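Side-chain contacts in transcriptional regulator (AraC-type DNA-binding domain-containing proteins) (Chromobacterium violaceum, PDB 3OIO), which probably binds specific DNA sequences through this C-terminal AraC-type domain of a longer protein and so regulates transcription: residues 54-57 with 58-61; 63-66 with 67-71; 17-21 with 22-26; 71-74 with 75-79. One frame throughout, in Å; residues are numbered along the deposited sequence.

Along the chain the order is contact 3, contact 1, contact 2, contact 4. Contacts 1 and 2 are successive parts of helix 52-70, with centres about 14 Å apart. In an AraC-type domain a long helix of this kind joins two helix-turn-helix halves. Contact 3 is the loop before helix 26-33. Its centre lies about 10 Å from that of contact 1, and Y56 of contact 1 bonds to N19 and L24 of contact 3. Contact 4 starts helix 75-81. It shares T71 with contact 2, and their centres are about 8 Å apart. Contacts 3 and 4 do not touch. The long helix thus has one local contact toward each of them.

Contact 1 of 4, residues 54-57 with 58-61; sequences KYYL and ELRL
L57 and L61 meet one turn apart on helix 52-70, the long helix that joins the two helix-turn-helix halves of an AraC-type DNA-binding domain. CG of L57 lies 3.9 Å from CD1 of L61. The first torsion of L57 points CG away from its own backbone N (chi1 178°). L61 is turned the other way, with CG next to its own N and 3.3 Å from L57 O. F84 touches both leucines, and T93, Y94 and H97 of helix 87-98 pack on L61.

L59 belongs to a different patch. Its side chain was modelled in two positions, so its contacts are tentative. In one of them CD1 comes near both tyrosine rings, 4.3 Å from CE2 of Y55. V13 and M16 of helix 7-17 touch this patch. The Y56 hydroxyl bonds to N19 O and L24 N, in the loop after helix 7-17.

R60 runs across Y56 at about a right angle, with its CD 4.1 Å from CD1 of Y56. The chain then bends at chi3 (42°). This bend helps bring one guanidinium face over the L57 methyl, with NH2 4.0 Å from L57 CD1. The guanidinium is also a cation-pi partner of F84, and its NE bonds to C82 O.

Four regular i to i+4 backbone bonds run beneath these side chains, from E58 N to K54 O through L61 N to L57 O. At the polar edge E58 crosses Y55. Its CG sits 3.4 Å from K54 O, and its OE2 is 4.1 Å from CD1 of the Y55 ring.

Contact 2 of 4, residues 63-66 with 67-71; sequences RARQ and LLQQT
L67 packs against the turn before it in the last part of helix 52-70. Its CG lies 3.5 Å from R63 O, and its N bonds to the same oxygen. CD of R63 approaches CG of L67, at 4.3 Å. L67 O accepts from T71 OG1 at 2.8 Å, with the hydroxyl above the carbonyl plane.

Q66 reaches back instead. Its side chain has an alternate position, so the bond it makes is tentative. In one conformer OE1 takes the N-H of R63 NE at 3.0 Å. The bond is nearly straight (162°), and OE1 lies in the guanidinium plane, at its edge. Q66 O faces Q70, whose CG rests 3.3 Å from it. Q69 N, bonded mainly to R65 O, adds a weak bond to Q66 O.

In R65, CG points away from the backbone N (chi1 177°) and the chain runs extended to NE. This carries the guanidinium out beside the Q69 amide. Q69 NE2 stands over one guanidinium face, off-centre, 3.4 Å from R65 NH2. Both are donors, so this is contact and not a hydrogen bond. The guanidinium and amide planes are tilted 58° to each other. E105 of helix 102-107 is a weak, long ion-pair partner of R65 NE.

Among the neighbouring helices, L68 is touched by I75 and I78 of helix 75-81, Y94 of helix 87-98 and P102 of helix 102-107.

Contact 3 of 4, residues 17-21 with 22-26; sequences EANIE and EPLST
The loop that joins helix 7-17 to helix 26-33 turns back on itself, and N19 meets P23 and L24 across the turn. N19 O receives a CA-H...O contact from P23, with P23 CA 3.3 Å from N19 O and an angle of 146° at the hydrogen. CD of P23 comes 3.5 Å from I20 O.

The N19 side chain runs at a slant across that of L24. Its first torsion (chi1 -70°) turns CG toward its own backbone N, and the amide lies beside the leucine. Its amide carbon CG is 3.9 Å from L24 CG. On the two branches, N19 ND2 is 3.9 Å from L24 CD1 and N19 OD1 is 4.1 Å from L24 CD2. Both ends of the amide have polar partners. ND2 bonds to L15 O in helix 7-17. A water donates to N19 OD1 at 2.7 Å and to E22 O at 2.6 Å, tying the two limbs of the loop together.

On the side of helix 52-70, P23 rests on Y56 and I20 on L59. The whole is a tight interhelical turn, closed by the P23-to-N19 CA-H...O contact and the bridging water, that leads into S25, the N-cap of helix 26-33.

Contact 4 of 4, residues 71-74 with 75-79; sequences TSKS and IVQIG. With SO4 (sulfate ion), chain C.
I78 reaches back from the first turn of helix 75-81 to the loop before it, residues 71-74. Its CB lies 3.7 Å from S74 O, the carbonyl that accepts from I78 N. CG1 is next to the backbone N of I78 (chi1 -75°). It passes S74 O and stands 3.8 Å from CB of K73. At the tip, CD1 lies 3.6 Å from K73 O and 3.7 Å from T71 OG1. A64 and F90 also touch this side chain.

T71 OG1 accepts from K73 N, which makes an ST turn just before the helix. The same OG1 donates to L67 O, back in helix 52-70. K73 O bonds to R106 NH1 of helix 102-107.

S74 is the N-cap of helix 75-81, in this AraC-type helix-turn-helix fold. Its first torsion (chi1 69°) swings OG toward Q77 N. There it accepts from Q77 N at 3.0 Å in a nearly straight bond (162°).

Q77 crosses K73 at about a right angle. This holds for one of two modelled conformers and is tentative. Its amide then lies by the first carbons of the lysine, with OE1 3.6 Å from K73 CB.

A sulfate, probably picked up from the crystallisation solution, sits at the helix start. I75 N donates to its O2 at 3.0 Å, and R103 NH2 also bonds to the ion. The partial positive charge of the helix N-terminus probably favours an anion here. I75 CG1 lies against the sulfate, 3.5 Å from O2.

Contact 1 of 4, residues 54-57 with 58-61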
loop_
_atom_site.group_PDB
_atom_site.type_symbol
_atom_site.label_atom_id
_atom_site.label_comp_id
_atom_site.label_asym_id
_atom_site.label_seq_id
_atom_site.Cartn_x
_atom_site.Cartn_y
_atom_site.Cartn_z
ATOM N N LYS A 54 -5.027 -4.311 5.084
ATOM C CA LYS A 54 -5.197 -2.850 5.126
ATOM C C LYS A 54 -3.880 -2.110 5.060
ATOM O O LYS A 54 -3.782 -1.077 4.360
ATOM C CB LYS A 54 -6.044 -2.433 6.326
ATOM C CG LYS A 54 -7.497 -2.887 6.113
ATOM C CD LYS A 54 -8.390 -2.555 7.301
ATOM C CE LYS A 54 -9.813 -3.096 7.057
ATOM N NZ LYS A 54 -10.803 -2.720 8.131
ATOM N N TYR A 55 -2.836 -2.664 5.690
ATOM C CA TYR A 55 -1.518 -2.063 5.538
ATOM C C TYR A 55 -1.073 -2.183 4.058
ATOM O O TYR A 55 -0.478 -1.265 3.490
ATOM C CB TYR A 55 -0.489 -2.727 6.489
ATOM C CG TYR A 55 0.833 -2.038 6.415
ATOM C CD1 TYR A 55 1.127 -0.951 7.235
ATOM C CD2 TYR A 55 1.775 -2.431 5.448
ATOM C CE1 TYR A 55 2.359 -0.274 7.111
ATOM C CE2 TYR A 55 2.986 -1.766 5.305
ATOM C CZ TYR A 55 3.284 -0.706 6.154
ATOM O OH TYR A 55 4.485 -0.043 6.012
ATOM N N TYR A 56 -1.362 -3.320 3.434
ATOM C CA TYR A 56 -0.981 -3.509 2.021
ATOM C C TYR A 56 -1.658 -2.457 1.124
ATOM O O TYR A 56 -1.039 -1.902 0.194
ATOM C CB TYR A 56 -1.383 -4.931 1.569
ATOM C CG TYR A 56 -0.382 -5.617 0.656
ATOM C CD1 TYR A 56 0.458 -4.870 -0.212
ATOM C CD2 TYR A 56 -0.306 -7.019 0.619
ATOM C CE1 TYR A 56 1.388 -5.522 -1.046
ATOM C CE2 TYR A 56 0.609 -7.683 -0.215
ATOM C CZ TYR A 56 1.432 -6.939 -1.056
ATOM O OH TYR A 56 2.297 -7.621 -1.868
ATOM N N LEU A 57 -2.914 -2.169 1.422
ATOM C CA LEU A 57 -3.626 -1.105 0.705
ATOM C C LEU A 57 -2.907 0.243 0.948
ATOM O O LEU A 57 -2.714 1.018 0.002
ATOM C CB LEU A 57 -5.073 -1.018 1.171
ATOM C CG LEU A 57 -5.890 0.115 0.510
ATOM C CD1 LEU A 57 -5.978 -0.058 -1.033
ATOM C CD2 LEU A 57 -7.324 0.215 1.164
ATOM N N GLU A 58 -2.527 0.531 2.200
ATOM C CA GLU A 58 -1.789 1.779 2.456
ATOM C C GLU A 58 -0.508 1.865 1.613
ATOM O O GLU A 58 -0.165 2.923 1.090
ATOM C CB GLU A 58 -1.365 1.899 3.922
ATOM C CG GLU A 58 -2.488 1.974 4.916
ATOM C CD GLU A 58 -1.930 2.106 6.334
ATOM O OE1 GLU A 58 -1.062 2.969 6.565
ATOM O OE2 GLU A 58 -2.330 1.318 7.216
ATOM N N LEU A 59 0.200 0.750 1.521
ATOM C CA LEU A 59 1.442 0.691 0.772
ATOM C C LEU A 59 1.180 0.967 -0.718
ATOM O O LEU A 59 1.868 1.788 -1.343
ATOM C CB LEU A 59 2.022 -0.698 0.997
ATOM C CG LEU A 59 3.371 -1.100 0.473
ATOM C CD1 LEU A 59 3.767 -2.441 1.116
ATOM C CD2 LEU A 59 3.237 -1.210 -1.029
ATOM N N ARG A 60 0.162 0.306 -1.275
ATOM C CA ARG A 60 -0.200 0.496 -2.689
ATOM C C ARG A 60 -0.660 1.942 -2.948
ATOM O O ARG A 60 -0.306 2.516 -3.987
ATOM C CB ARG A 60 -1.289 -0.514 -3.093
ATOM C CG ARG A 60 -0.712 -1.973 -3.158
ATOM C CD ARG A 60 -1.795 -3.105 -3.115
ATOM N NE ARG A 60 -2.895 -2.669 -3.968
ATOM C CZ ARG A 60 -4.183 -2.773 -3.689
ATOM N NH1 ARG A 60 -5.067 -2.181 -4.522
ATOM N NH2 ARG A 60 -4.577 -3.464 -2.598
ATOM N N LEU A 61 -1.401 2.527 -1.998
ATOM C CA LEU A 61 -1.822 3.936 -2.117
ATOM C C LEU A 61 -0.627 4.900 -2.067
ATOM O O LEU A 61 -0.614 5.916 -2.793
ATOM C CB LEU A 61 -2.813 4.302 -1.002
ATOM C CG LEU A 61 -4.207 3.693 -1.283
ATOM C CD1 LEU A 61 -5.066 3.848 -0.011
ATOM C CD2 LEU A 61 -4.961 4.272 -2.553
#

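Contact 2 of 4, residues 63-66 with 67-71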
loop_
_atom_site.group_PDB
_atom_site.type_symbol
_atom_site.label_atom_id
_atom_site.label_comp_id
_atom_site.label_asym_id
_atom_site.label_seq_id
_atom_site.Cartn_x
_atom_site.Cartn_y
_atom_site.Cartn_z
ATOM N N ARG A 63 2.448 4.061 -3.075
ATOM C CA ARG A 63 3.105 3.962 -4.380
ATOM C C ARG A 63 2.329 4.822 -5.403
ATOM O O ARG A 63 2.925 5.508 -6.259
ATOM C CB ARG A 63 3.229 2.493 -4.844
ATOM C CG ARG A 63 3.790 2.332 -6.277
ATOM C CD ARG A 63 5.149 2.990 -6.566
ATOM N NE ARG A 63 6.240 2.708 -5.625
ATOM C CZ ARG A 63 7.088 1.681 -5.721
ATOM N NH1 ARG A 63 8.074 1.536 -4.826
ATOM N NH2 ARG A 63 6.945 0.781 -6.694
ATOM N N ALA A 64 1.003 4.791 -5.324
ATOM C CA ALA A 64 0.181 5.593 -6.258
ATOM C C ALA A 64 0.511 7.083 -6.085
ATOM O O ALA A 64 0.617 7.857 -7.067
ATOM C CB ALA A 64 -1.296 5.323 -6.006
ATOM N N ARG A 65 0.657 7.509 -4.839
ATOM C CA ARG A 65 1.009 8.908 -4.580
ATOM C C ARG A 65 2.345 9.257 -5.246
ATOM O O ARG A 65 2.481 10.341 -5.871
ATOM C CB ARG A 65 1.044 9.158 -3.058
ATOM C CG ARG A 65 1.480 10.586 -2.678
ATOM C CD ARG A 65 1.251 10.846 -1.208
ATOM N NE ARG A 65 1.678 12.190 -0.865
ATOM C CZ ARG A 65 2.918 12.514 -0.449
ATOM N NH1 ARG A 65 3.850 11.576 -0.319
ATOM N NH2 ARG A 65 3.234 13.788 -0.177
ATOM N N GLN A 66 3.337 8.370 -5.098
ATOM C CA GLN A 66 4.621 8.556 -5.767
ATOM C C GLN A 66 4.467 8.703 -7.283
ATOM O O GLN A 66 5.091 9.583 -7.884
ATOM C CB GLN A 66 5.627 7.440 -5.387
ATOM C CG GLN A 66 6.007 7.412 -3.882
ATOM C CD GLN A 66 6.847 6.189 -3.462
ATOM O OE1 GLN A 66 6.493 5.042 -3.733
ATOM N NE2 GLN A 66 7.930 6.439 -2.765
ATOM N N LEU A 67 3.623 7.873 -7.895
ATOM C CA LEU A 67 3.375 7.932 -9.350
ATOM C C LEU A 67 2.608 9.206 -9.776
ATOM O O LEU A 67 2.852 9.760 -10.853
ATOM C CB LEU A 67 2.629 6.675 -9.826
ATOM C CG LEU A 67 3.411 5.359 -9.673
ATOM C CD1 LEU A 67 2.479 4.178 -9.982
ATOM C CD2 LEU A 67 4.655 5.292 -10.567
ATOM N N LEU A 68 1.713 9.671 -8.916
ATOM C CA LEU A 68 0.982 10.905 -9.165
ATOM C C LEU A 68 1.896 12.093 -9.135
ATOM O O LEU A 68 1.667 13.085 -9.852
ATOM C CB LEU A 68 -0.114 11.084 -8.130
ATOM C CG LEU A 68 -1.300 10.115 -8.383
ATOM C CD1 LEU A 68 -2.112 9.991 -7.103
ATOM C CD2 LEU A 68 -2.192 10.594 -9.566
ATOM N N GLN A 69 2.927 12.003 -8.307
ATOM C CA GLN A 69 3.865 13.111 -8.202
ATOM C C GLN A 69 4.946 13.084 -9.287
ATOM O O GLN A 69 5.561 14.123 -9.543
ATOM C CB GLN A 69 4.464 13.190 -6.803
ATOM C CG GLN A 69 3.426 13.522 -5.765
ATOM C CD GLN A 69 3.970 13.574 -4.382
ATOM O OE1 GLN A 69 4.923 12.870 -4.034
ATOM N NE2 GLN A 69 3.352 14.378 -3.558
ATOM N N GLN A 70 5.131 11.939 -9.963
ATOM C CA GLN A 70 6.227 11.784 -10.944
ATOM C C GLN A 70 5.971 11.242 -12.346
ATOM O O GLN A 70 6.931 10.996 -13.083
ATOM C CB GLN A 70 7.312 10.927 -10.335
ATOM C CG GLN A 70 7.619 11.340 -8.927
ATOM C CD GLN A 70 8.638 10.473 -8.284
ATOM O OE1 GLN A 70 9.428 9.799 -8.966
ATOM N NE2 GLN A 70 8.663 10.485 -6.958
ATOM N N THR A 71 4.745 11.124 -12.794
ATOM C CA THR A 71 4.547 10.573 -14.119
ATOM C C THR A 71 3.423 11.346 -14.774
ATOM O O THR A 71 2.726 12.089 -14.110
ATOM C CB THR A 71 4.146 9.060 -14.040
ATOM O OG1 THR A 71 2.819 8.944 -13.520
ATOM C CG2 THR A 71 5.095 8.248 -13.132
#

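Contact 3 of 4, residues 17-21 with 22-26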
loop_
_atom_site.group_PDB
_atom_site.type_symbol
_atom_site.label_atom_id
_atom_site.label_comp_id
_atom_site.label_asym_id
_atom_site.label_seq_id
_atom_site.Cartn_x
_atom_site.Cartn_y
_atom_site.Cartn_z
ATOM N N GLU A 17 6.459 -4.713 -0.128
ATOM C CA GLU A 17 7.028 -3.628 -0.932
ATOM C C GLU A 17 7.598 -4.093 -2.268
ATOM O O GLU A 17 7.674 -3.281 -3.205
ATOM C CB GLU A 17 8.115 -2.881 -0.128
ATOM C CG GLU A 17 7.512 -2.084 0.995
ATOM C CD GLU A 17 8.527 -1.419 1.903
ATOM O OE1 GLU A 17 9.747 -1.721 1.817
ATOM O OE2 GLU A 17 8.087 -0.590 2.742
ATOM N N ALA A 18 7.977 -5.373 -2.364
ATOM C CA ALA A 18 8.466 -5.948 -3.611
ATOM C C ALA A 18 7.353 -6.466 -4.518
ATOM O O ALA A 18 7.647 -6.953 -5.616
ATOM C CB ALA A 18 9.479 -7.088 -3.325
ATOM N N ASN A 19 6.095 -6.318 -4.098
ATOM C CA ASN A 19 4.953 -6.924 -4.807
ATOM C C ASN A 19 3.763 -5.973 -4.744
ATOM O O ASN A 19 2.789 -6.188 -4.006
ATOM C CB ASN A 19 4.614 -8.274 -4.171
ATOM C CG ASN A 19 5.677 -9.312 -4.441
ATOM O OD1 ASN A 19 5.690 -9.941 -5.508
ATOM N ND2 ASN A 19 6.603 -9.482 -3.485
ATOM N N ILE A 20 3.866 -4.892 -5.511
ATOM C CA ILE A 20 2.858 -3.846 -5.467
ATOM C C ILE A 20 1.764 -3.969 -6.531
ATOM O O ILE A 20 0.564 -3.912 -6.200
ATOM C CB ILE A 20 3.530 -2.452 -5.510
ATOM C CG1 ILE A 20 4.381 -2.274 -4.240
ATOM C CG2 ILE A 20 2.477 -1.341 -5.690
ATOM C CD1 ILE A 20 5.317 -1.099 -4.297
ATOM N N GLU A 21 2.153 -4.128 -7.795
ATOM C CA GLU A 21 1.156 -4.244 -8.872
ATOM C C GLU A 21 0.291 -5.506 -8.814
ATOM O O GLU A 21 -0.921 -5.459 -9.130
ATOM C CB GLU A 21 1.811 -4.153 -10.244
ATOM C CG GLU A 21 0.783 -4.299 -11.357
ATOM C CD GLU A 21 1.310 -3.942 -12.732
ATOM O OE1 GLU A 21 2.465 -3.482 -12.849
ATOM O OE2 GLU A 21 0.553 -4.118 -13.715
ATOM N N GLU A 22 0.915 -6.609 -8.405
ATOM C CA GLU A 22 0.243 -7.900 -8.186
ATOM C C GLU A 22 0.526 -8.320 -6.747
ATOM O O GLU A 22 1.459 -9.105 -6.483
ATOM C CB GLU A 22 0.769 -8.950 -9.165
ATOM C CG GLU A 22 0.583 -8.588 -10.639
ATOM C CD GLU A 22 1.003 -9.707 -11.599
ATOM O OE1 GLU A 22 1.827 -10.570 -11.222
ATOM O OE2 GLU A 22 0.499 -9.730 -12.742
ATOM N N PRO A 23 -0.247 -7.776 -5.795
ATOM C CA PRO A 23 0.107 -7.996 -4.384
ATOM C C PRO A 23 -0.114 -9.427 -3.929
ATOM O O PRO A 23 -0.962 -10.133 -4.470
ATOM C CB PRO A 23 -0.777 -6.986 -3.613
ATOM C CG PRO A 23 -1.968 -6.722 -4.552
ATOM C CD PRO A 23 -1.397 -6.852 -5.972
ATOM N N LEU A 24 0.710 -9.872 -2.989
ATOM C CA LEU A 24 0.563 -11.217 -2.438
ATOM C C LEU A 24 -0.665 -11.308 -1.527
ATOM O O LEU A 24 -1.003 -10.350 -0.838
ATOM C CB LEU A 24 1.801 -11.563 -1.641
ATOM C CG LEU A 24 3.125 -11.529 -2.415
ATOM C CD1 LEU A 24 4.269 -11.899 -1.475
ATOM C CD2 LEU A 24 3.078 -12.462 -3.571
ATOM N N SER A 25 -1.331 -12.472 -1.490
ATOM C CA SER A 25 -2.331 -12.666 -0.471
ATOM C C SER A 25 -1.665 -12.634 0.915
ATOM O O SER A 25 -0.460 -12.913 1.047
ATOM C CB SER A 25 -3.053 -14.007 -0.685
ATOM O OG SER A 25 -2.161 -15.061 -0.370
ATOM N N THR A 26 -2.451 -12.350 1.956
ATOM C CA THR A 26 -1.918 -12.408 3.348
ATOM C C THR A 26 -1.342 -13.795 3.665
ATOM O O THR A 26 -0.278 -13.914 4.284
ATOM C CB THR A 26 -3.092 -12.163 4.348
ATOM O OG1 THR A 26 -3.543 -10.845 4.166
ATOM C CG2 THR A 26 -2.601 -12.301 5.798
HETATM O O HOH W 1 3.842 -9.661 -7.498
#

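Contact 4 of 4, residues 71-74 with 75-79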
loop_
_atom_site.group_PDB
_atom_site.type_symbol
_atom_site.label_atom_id
_atom_site.label_comp_id
_atom_site.label_asym_id
_atom_site.label_seq_id
_atom_site.Cartn_x
_atom_site.Cartn_y
_atom_site.Cartn_z
ATOM N N THR A 71 4.745 11.124 -12.794
ATOM C CA THR A 71 4.547 10.573 -14.119
ATOM C C THR A 71 3.423 11.346 -14.774
ATOM O O THR A 71 2.726 12.089 -14.110
ATOM C CB THR A 71 4.146 9.060 -14.040
ATOM O OG1 THR A 71 2.819 8.944 -13.520
ATOM C CG2 THR A 71 5.095 8.248 -13.132
ATOM N N SER A 72 3.216 11.146 -16.070
ATOM C CA SER A 72 2.042 11.721 -16.727
ATOM C C SER A 72 1.033 10.610 -16.999
ATOM O O SER A 72 0.167 10.757 -17.876
ATOM C CB SER A 72 2.452 12.403 -18.033
ATOM O OG SER A 72 2.984 11.442 -18.929
ATOM N N LYS A 73 1.147 9.501 -16.250
ATOM C CA LYS A 73 0.298 8.351 -16.488
ATOM C C LYS A 73 -1.073 8.818 -16.087
ATOM O O LYS A 73 -1.198 9.603 -15.144
ATOM C CB LYS A 73 0.766 7.176 -15.658
ATOM C CG LYS A 73 2.170 6.715 -16.015
ATOM C CD LYS A 73 2.635 5.689 -15.011
ATOM C CE LYS A 73 3.916 4.989 -15.455
ATOM N NZ LYS A 73 4.398 4.079 -14.362
ATOM N N SER A 74 -2.092 8.403 -16.821
ATOM C CA SER A 74 -3.455 8.758 -16.448
ATOM C C SER A 74 -3.761 8.259 -15.020
ATOM O O SER A 74 -3.061 7.380 -14.476
ATOM C CB SER A 74 -4.461 8.187 -17.453
ATOM O OG SER A 74 -4.524 6.766 -17.376
ATOM N N ILE A 75 -4.807 8.819 -14.417
ATOM C CA ILE A 75 -5.282 8.340 -13.127
ATOM C C ILE A 75 -5.570 6.837 -13.245
ATOM O O ILE A 75 -5.179 6.050 -12.371
ATOM C CB ILE A 75 -6.525 9.150 -12.630
ATOM C CG1 ILE A 75 -6.201 10.649 -12.512
ATOM C CG2 ILE A 75 -7.062 8.630 -11.324
ATOM C CD1 ILE A 75 -4.894 10.958 -11.839
ATOM N N VAL A 76 -6.177 6.430 -14.360
ATOM C CA VAL A 76 -6.535 5.028 -14.580
ATOM C C VAL A 76 -5.314 4.109 -14.636
ATOM O O VAL A 76 -5.301 3.054 -14.002
ATOM C CB VAL A 76 -7.488 4.836 -15.820
ATOM C CG1 VAL A 76 -7.776 3.329 -16.099
ATOM C CG2 VAL A 76 -8.806 5.594 -15.569
ATOM N N GLN A 77 -4.297 4.535 -15.376
ATOM C CA GLN A 77 -3.033 3.813 -15.500
ATOM C C GLN A 77 -2.401 3.577 -14.131
ATOM O O GLN A 77 -1.952 2.477 -13.821
ATOM C CB GLN A 77 -2.076 4.628 -16.372
ATOM C CG GLN A 77 -0.837 3.888 -16.865
ATOM C CD GLN A 77 -0.188 4.582 -18.060
ATOM O OE1 GLN A 77 -0.681 5.602 -18.554
ATOM N NE2 GLN A 77 0.925 4.036 -18.519
ATOM N N ILE A 78 -2.369 4.627 -13.316
ATOM C CA ILE A 78 -1.708 4.573 -12.019
ATOM C C ILE A 78 -2.501 3.629 -11.121
ATOM O O ILE A 78 -1.918 2.784 -10.404
ATOM C CB ILE A 78 -1.566 5.970 -11.382
ATOM C CG1 ILE A 78 -0.454 6.727 -12.111
ATOM C CG2 ILE A 78 -1.234 5.863 -9.864
ATOM C CD1 ILE A 78 -0.482 8.247 -11.886
ATOM N N GLY A 79 -3.828 3.748 -11.168
ATOM C CA GLY A 79 -4.673 2.827 -10.367
ATOM C C GLY A 79 -4.369 1.385 -10.747
ATOM O O GLY A 79 -4.198 0.537 -9.871
HETATM S S SO4 C . -6.498 11.888 -16.377
HETATM O O1 SO4 C . -7.665 11.150 -15.820
HETATM O O2 SO4 C . -5.239 11.449 -15.730
HETATM O O3 SO4 C . -6.286 11.585 -17.808
HETATM O O4 SO4 C . -6.760 13.320 -16.158
#